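Local coordinates for protein probable tRNA pseudouridine synthase D (Methanosarcina mazei, PDB 1Z2Z) that probably converts uridine 13 of transfer RNAs to pseudouridine, as a member of the TruD family of pseudouridine synthases, at residues Arg41-Thr55 and Asp112-Val125. Residues are numbered along the deposited sequence; the frame is centred on the assembly and turned at random.
Sequences REEGEEGKYLIVELT and DIELKVLGRSRKSV
Arg120 of strand 113-121 extends along the start of strand 49-55 to Gly47 O in the loop before it. CB of Arg120 lies 3.4 Å from Tyr49 O; CG, placed opposite the carbonyl carbon, packs against Leu50 CD2. CD of Arg120 lies 3.9 Å from both Glu45 O and Gly47 O. A bend at chi3 (66°) then turns the guanidinium side-on to Gly47 O, which accepts hydrogen bonds from Arg120 NE (2.7 Å) and NH1 (2.9 Å), both bent (140° and 133°). Tyr49 O lies over one face of the group, while NH2 runs past Leu50 CD2 to Thr100 O. Alanine in its place is likely to leave Gly47 O and Thr100 O without their guanidinium donors and the loop freer to shift. The backbone of Arg120 pairs with Gly44, whose N is 2.8 Å from Arg120 O. Ile51 O accepts from both Leu118 N (2.6 Å) and Gly119 N (3.1 Å), a classic beta bulge; beyond it Glu53 pairs antiparallel with Lys116 and Thr55 with Glu114. On one face, Leu50, Val52 and Val117 pack on helix 102-105 and Leu54 on helix 61-72; strand 49-57 lies between 90-98 and 113-121 in the mixed sheet.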
loop_
_atom_site.group_PDB
_atom_site.type_symbol
_atom_site.label_atom_id
_atom_site.label_comp_id
_atom_site.label_asym_id
_atom_site.label_seq_id
_atom_site.Cartn_x
_atom_site.Cartn_y
_atom_site.Cartn_z
ATOM N N ARG A 41 19.116 10.969 5.403
ATOM C CA ARG A 41 19.738 12.288 5.483
ATOM C C ARG A 41 20.613 12.491 6.722
ATOM O O ARG A 41 20.513 11.755 7.701
ATOM C CB ARG A 41 18.663 13.360 5.430
ATOM C CG ARG A 41 17.503 13.058 6.336
ATOM C CD ARG A 41 17.135 14.284 7.102
ATOM N NE ARG A 41 16.450 15.246 6.268
ATOM C CZ ARG A 41 16.371 16.540 6.549
ATOM N NH1 ARG A 41 15.702 17.349 5.732
ATOM N NH2 ARG A 41 16.974 17.023 7.632
ATOM N N GLU A 42 21.470 13.500 6.661
ATOM C CA GLU A 42 22.371 13.829 7.751
ATOM C C GLU A 42 22.120 15.281 8.198
ATOM O O GLU A 42 21.730 16.123 7.388
ATOM C CB GLU A 42 23.805 13.656 7.270
ATOM C CG GLU A 42 24.876 14.083 8.245
ATOM C CD GLU A 42 25.026 13.132 9.409
ATOM O OE1 GLU A 42 26.132 13.098 9.999
ATOM O OE2 GLU A 42 24.042 12.428 9.735
ATOM N N GLU A 43 22.331 15.571 9.482
ATOM C CA GLU A 43 22.125 16.923 10.008
ATOM C C GLU A 43 23.427 17.475 10.553
ATOM O O GLU A 43 24.392 16.739 10.765
ATOM C CB GLU A 43 21.123 16.909 11.144
ATOM C CG GLU A 43 20.168 15.757 11.099
ATOM C CD GLU A 43 19.290 15.809 9.884
ATOM O OE1 GLU A 43 19.060 16.928 9.381
ATOM O OE2 GLU A 43 18.817 14.744 9.452
ATOM N N GLY A 44 23.444 18.772 10.803
ATOM C CA GLY A 44 24.645 19.380 11.328
ATOM C C GLY A 44 24.435 19.962 12.710
ATOM O O GLY A 44 23.718 19.397 13.539
ATOM N N GLU A 45 25.068 21.106 12.951
ATOM C CA GLU A 45 24.965 21.783 14.226
ATOM C C GLU A 45 24.324 23.158 14.059
ATOM O O GLU A 45 24.108 23.867 15.040
ATOM C CB GLU A 45 26.357 21.908 14.864
ATOM C CG GLU A 45 27.047 20.564 15.140
ATOM C CD GLU A 45 26.290 19.699 16.144
ATOM O OE1 GLU A 45 25.115 20.021 16.431
ATOM O OE2 GLU A 45 26.861 18.694 16.642
ATOM N N GLU A 46 24.005 23.524 12.819
ATOM C CA GLU A 46 23.394 24.824 12.528
ATOM C C GLU A 46 22.128 24.703 11.692
ATOM O O GLU A 46 21.865 23.658 11.116
ATOM C CB GLU A 46 24.412 25.722 11.825
ATOM C CG GLU A 46 25.412 26.339 12.794
ATOM C CD GLU A 46 26.806 26.496 12.211
ATOM O OE1 GLU A 46 27.575 25.501 12.192
ATOM O OE2 GLU A 46 27.129 27.619 11.763
ATOM N N GLY A 47 21.342 25.775 11.643
ATOM C CA GLY A 47 20.103 25.756 10.884
ATOM C C GLY A 47 18.928 26.156 11.761
ATOM O O GLY A 47 18.988 25.985 12.974
ATOM N N LYS A 48 17.861 26.680 11.167
ATOM C CA LYS A 48 16.704 27.102 11.948
ATOM C C LYS A 48 15.717 25.969 12.182
ATOM O O LYS A 48 14.580 26.204 12.568
ATOM C CB LYS A 48 16.002 28.274 11.253
ATOM C CG LYS A 48 15.337 27.913 9.918
ATOM C CD LYS A 48 15.215 29.123 8.983
ATOM C CE LYS A 48 14.660 28.734 7.604
ATOM N NZ LYS A 48 13.180 28.554 7.549
ATOM N N TYR A 49 16.163 24.741 11.954
ATOM C CA TYR A 49 15.329 23.562 12.136
ATOM C C TYR A 49 15.994 22.593 13.124
ATOM O O TYR A 49 17.155 22.195 12.958
ATOM C CB TYR A 49 15.089 22.888 10.773
ATOM C CG TYR A 49 13.981 23.522 9.945
ATOM C CD1 TYR A 49 12.657 23.424 10.352
ATOM C CD2 TYR A 49 14.253 24.230 8.768
ATOM C CE1 TYR A 49 11.629 24.011 9.624
ATOM C CE2 TYR A 49 13.218 24.825 8.023
ATOM C CZ TYR A 49 11.911 24.711 8.464
ATOM O OH TYR A 49 10.855 25.301 7.797
ATOM N N LEU A 50 15.255 22.238 14.169
ATOM C CA LEU A 50 15.766 21.333 15.194
ATOM C C LEU A 50 15.330 19.930 14.809
ATOM O O LEU A 50 14.148 19.691 14.585
ATOM C CB LEU A 50 15.200 21.736 16.565
ATOM C CG LEU A 50 15.893 21.189 17.816
ATOM C CD1 LEU A 50 15.652 19.721 17.885
ATOM C CD2 LEU A 50 17.381 21.481 17.785
ATOM N N ILE A 51 16.277 19.007 14.721
ATOM C CA ILE A 51 15.937 17.643 14.323
ATOM C C ILE A 51 15.950 16.659 15.486
ATOM O O ILE A 51 16.991 16.400 16.118
ATOM C CB ILE A 51 16.882 17.091 13.229
ATOM C CG1 ILE A 51 17.188 18.158 12.162
ATOM C CG2 ILE A 51 16.231 15.876 12.617
ATOM C CD1 ILE A 51 15.961 18.810 11.521
ATOM N N VAL A 52 14.787 16.066 15.710
ATOM C CA VAL A 52 14.578 15.148 16.813
ATOM C C VAL A 52 14.112 13.756 16.441
ATOM O O VAL A 52 13.354 13.573 15.493
ATOM C CB VAL A 52 13.527 15.741 17.769
ATOM C CG1 VAL A 52 13.537 14.991 19.081
ATOM C CG2 VAL A 52 13.794 17.219 17.983
ATOM N N GLU A 53 14.559 12.777 17.215
ATOM C CA GLU A 53 14.156 11.394 17.002
ATOM C C GLU A 53 12.920 11.214 17.865
ATOM O O GLU A 53 12.981 11.368 19.081
ATOM C CB GLU A 53 15.239 10.441 17.467
ATOM C CG GLU A 53 14.891 9.003 17.237
ATOM C CD GLU A 53 15.875 8.073 17.903
ATOM O OE1 GLU A 53 15.523 7.504 18.957
ATOM O OE2 GLU A 53 17.005 7.931 17.382
ATOM N N LEU A 54 11.805 10.910 17.222
ATOM C CA LEU A 54 10.537 10.723 17.890
ATOM C C LEU A 54 10.249 9.246 18.139
ATOM O O LEU A 54 10.318 8.430 17.223
ATOM C CB LEU A 54 9.432 11.333 17.029
ATOM C CG LEU A 54 7.966 11.082 17.389
ATOM C CD1 LEU A 54 7.711 11.512 18.828
ATOM C CD2 LEU A 54 7.067 11.858 16.407
ATOM N N THR A 55 9.952 8.895 19.387
ATOM C CA THR A 55 9.632 7.514 19.727
ATOM C C THR A 55 8.285 7.614 20.375
ATOM O O THR A 55 8.130 8.303 21.373
ATOM C CB THR A 55 10.627 6.917 20.722
ATOM O OG1 THR A 55 11.968 7.098 20.235
ATOM C CG2 THR A 55 10.353 5.426 20.893
ATOM N N ASP A 112 4.321 8.164 27.054
ATOM C CA ASP A 112 4.545 7.238 25.956
ATOM C C ASP A 112 5.139 7.954 24.746
ATOM O O ASP A 112 4.833 7.643 23.595
ATOM C CB ASP A 112 3.239 6.513 25.584
ATOM C CG ASP A 112 2.869 5.402 26.584
ATOM O OD1 ASP A 112 3.756 4.968 27.362
ATOM O OD2 ASP A 112 1.697 4.948 26.578
ATOM N N ILE A 113 6.010 8.911 25.028
ATOM C CA ILE A 113 6.668 9.677 23.994
ATOM C C ILE A 113 8.054 9.939 24.495
ATOM O O ILE A 113 8.249 10.266 25.657
ATOM C CB ILE A 113 5.977 11.015 23.770
ATOM C CG1 ILE A 113 4.572 10.766 23.216
ATOM C CG2 ILE A 113 6.822 11.896 22.855
ATOM C CD1 ILE A 113 4.551 10.188 21.816
ATOM N N GLU A 114 9.020 9.797 23.610
ATOM C CA GLU A 114 10.391 10.018 23.970
ATOM C C GLU A 114 10.942 10.921 22.886
ATOM O O GLU A 114 10.738 10.664 21.702
ATOM C CB GLU A 114 11.096 8.671 23.997
ATOM C CG GLU A 114 12.410 8.653 24.717
ATOM C CD GLU A 114 12.673 7.312 25.380
ATOM O OE1 GLU A 114 12.960 6.330 24.656
ATOM O OE2 GLU A 114 12.580 7.239 26.629
ATOM N N LEU A 115 11.613 11.995 23.292
ATOM C CA LEU A 115 12.186 12.959 22.363
ATOM C C LEU A 115 13.693 13.041 22.544
ATOM O O LEU A 115 14.174 13.271 23.649
ATOM C CB LEU A 115 11.576 14.341 22.602
ATOM C CG LEU A 115 10.091 14.549 22.311
ATOM C CD1 LEU A 115 9.733 15.996 22.579
ATOM C CD2 LEU A 115 9.770 14.197 20.854
ATOM N N LYS A 116 14.443 12.876 21.461
ATOM C CA LYS A 116 15.899 12.932 21.536
ATOM C C LYS A 116 16.452 13.775 20.385
ATOM O O LYS A 116 16.183 13.521 19.213
ATOM C CB LYS A 116 16.483 11.510 21.478
ATOM C CG LYS A 116 15.778 10.493 22.392
ATOM C CD LYS A 116 16.327 9.063 22.235
ATOM C CE LYS A 116 15.493 8.020 22.997
ATOM N NZ LYS A 116 15.887 6.620 22.615
ATOM N N VAL A 117 17.229 14.789 20.719
ATOM C CA VAL A 117 17.789 15.653 19.696
ATOM C C VAL A 117 18.776 14.884 18.816
ATOM O O VAL A 117 19.502 14.005 19.288
ATOM C CB VAL A 117 18.492 16.868 20.352
ATOM C CG1 VAL A 117 19.053 17.790 19.309
ATOM C CG2 VAL A 117 17.500 17.616 21.230
ATOM N N LEU A 118 18.771 15.188 17.522
ATOM C CA LEU A 118 19.709 14.569 16.603
ATOM C C LEU A 118 20.625 15.703 16.123
ATOM O O LEU A 118 21.819 15.505 15.948
ATOM C CB LEU A 118 18.979 13.875 15.433
ATOM C CG LEU A 118 18.136 12.633 15.798
ATOM C CD1 LEU A 118 17.317 12.187 14.607
ATOM C CD2 LEU A 118 19.014 11.505 16.294
ATOM N N GLY A 119 20.078 16.904 15.953
ATOM C CA GLY A 119 20.923 18.001 15.521
ATOM C C GLY A 119 20.110 19.106 14.901
ATOM O O GLY A 119 18.942 19.274 15.244
ATOM N N ARG A 120 20.710 19.867 13.991
ATOM C CA ARG A 120 19.968 20.947 13.340
ATOM C C ARG A 120 20.217 20.937 11.835
ATOM O O ARG A 120 21.107 20.248 11.346
ATOM C CB ARG A 120 20.358 22.314 13.940
ATOM C CG ARG A 120 20.087 22.461 15.460
ATOM C CD ARG A 120 20.321 23.896 15.970
ATOM N NE ARG A 120 19.356 24.825 15.409
ATOM C CZ ARG A 120 18.116 24.981 15.858
ATOM N NH1 ARG A 120 17.294 25.841 15.265
ATOM N NH2 ARG A 120 17.697 24.297 16.911
ATOM N N SER A 121 19.414 21.689 11.101
ATOM C CA SER A 121 19.552 21.763 9.654
ATOM C C SER A 121 18.754 22.925 9.078
ATOM O O SER A 121 17.711 23.315 9.611
ATOM C CB SER A 121 19.085 20.468 8.987
ATOM O OG SER A 121 18.800 20.712 7.620
ATOM N N ARG A 122 19.247 23.472 7.976
ATOM C CA ARG A 122 18.580 24.586 7.324
ATOM C C ARG A 122 17.372 24.037 6.586
ATOM O O ARG A 122 16.513 24.794 6.139
ATOM C CB ARG A 122 19.534 25.264 6.330
ATOM C CG ARG A 122 20.914 25.582 6.903
ATOM C CD ARG A 122 21.836 26.194 5.862
ATOM N NE ARG A 122 23.236 26.214 6.287
ATOM C CZ ARG A 122 23.700 26.867 7.351
ATOM N NH1 ARG A 122 22.878 27.574 8.121
ATOM N NH2 ARG A 122 24.996 26.805 7.652
ATOM N N LYS A 123 17.308 22.713 6.463
ATOM C CA LYS A 123 16.203 22.071 5.756
ATOM C C LYS A 123 15.289 21.272 6.668
ATOM O O LYS A 123 15.733 20.560 7.569
ATOM C CB LYS A 123 16.748 21.165 4.631
ATOM C CG LYS A 123 17.546 19.946 5.107
ATOM C CD LYS A 123 18.643 19.523 4.112
ATOM C CE LYS A 123 18.103 18.895 2.822
ATOM N NZ LYS A 123 17.507 17.525 3.002
ATOM N N SER A 124 13.997 21.419 6.427
ATOM C CA SER A 124 12.990 20.722 7.194
ATOM C C SER A 124 12.965 19.299 6.697
ATOM O O SER A 124 13.532 18.998 5.645
ATOM C CB SER A 124 11.632 21.322 6.922
ATOM O OG SER A 124 11.337 21.137 5.551
ATOM N N VAL A 125 12.278 18.439 7.443
ATOM C CA VAL A 125 12.151 17.029 7.104
ATOM C C VAL A 125 10.894 16.802 6.264
ATOM O O VAL A 125 9.783 16.799 6.779
ATOM C CB VAL A 125 12.119 16.191 8.397
ATOM C CG1 VAL A 125 11.853 14.746 8.077
ATOM C CG2 VAL A 125 13.454 16.309 9.111
HETATM O O HOH W 1 13.576 4.903 21.025
#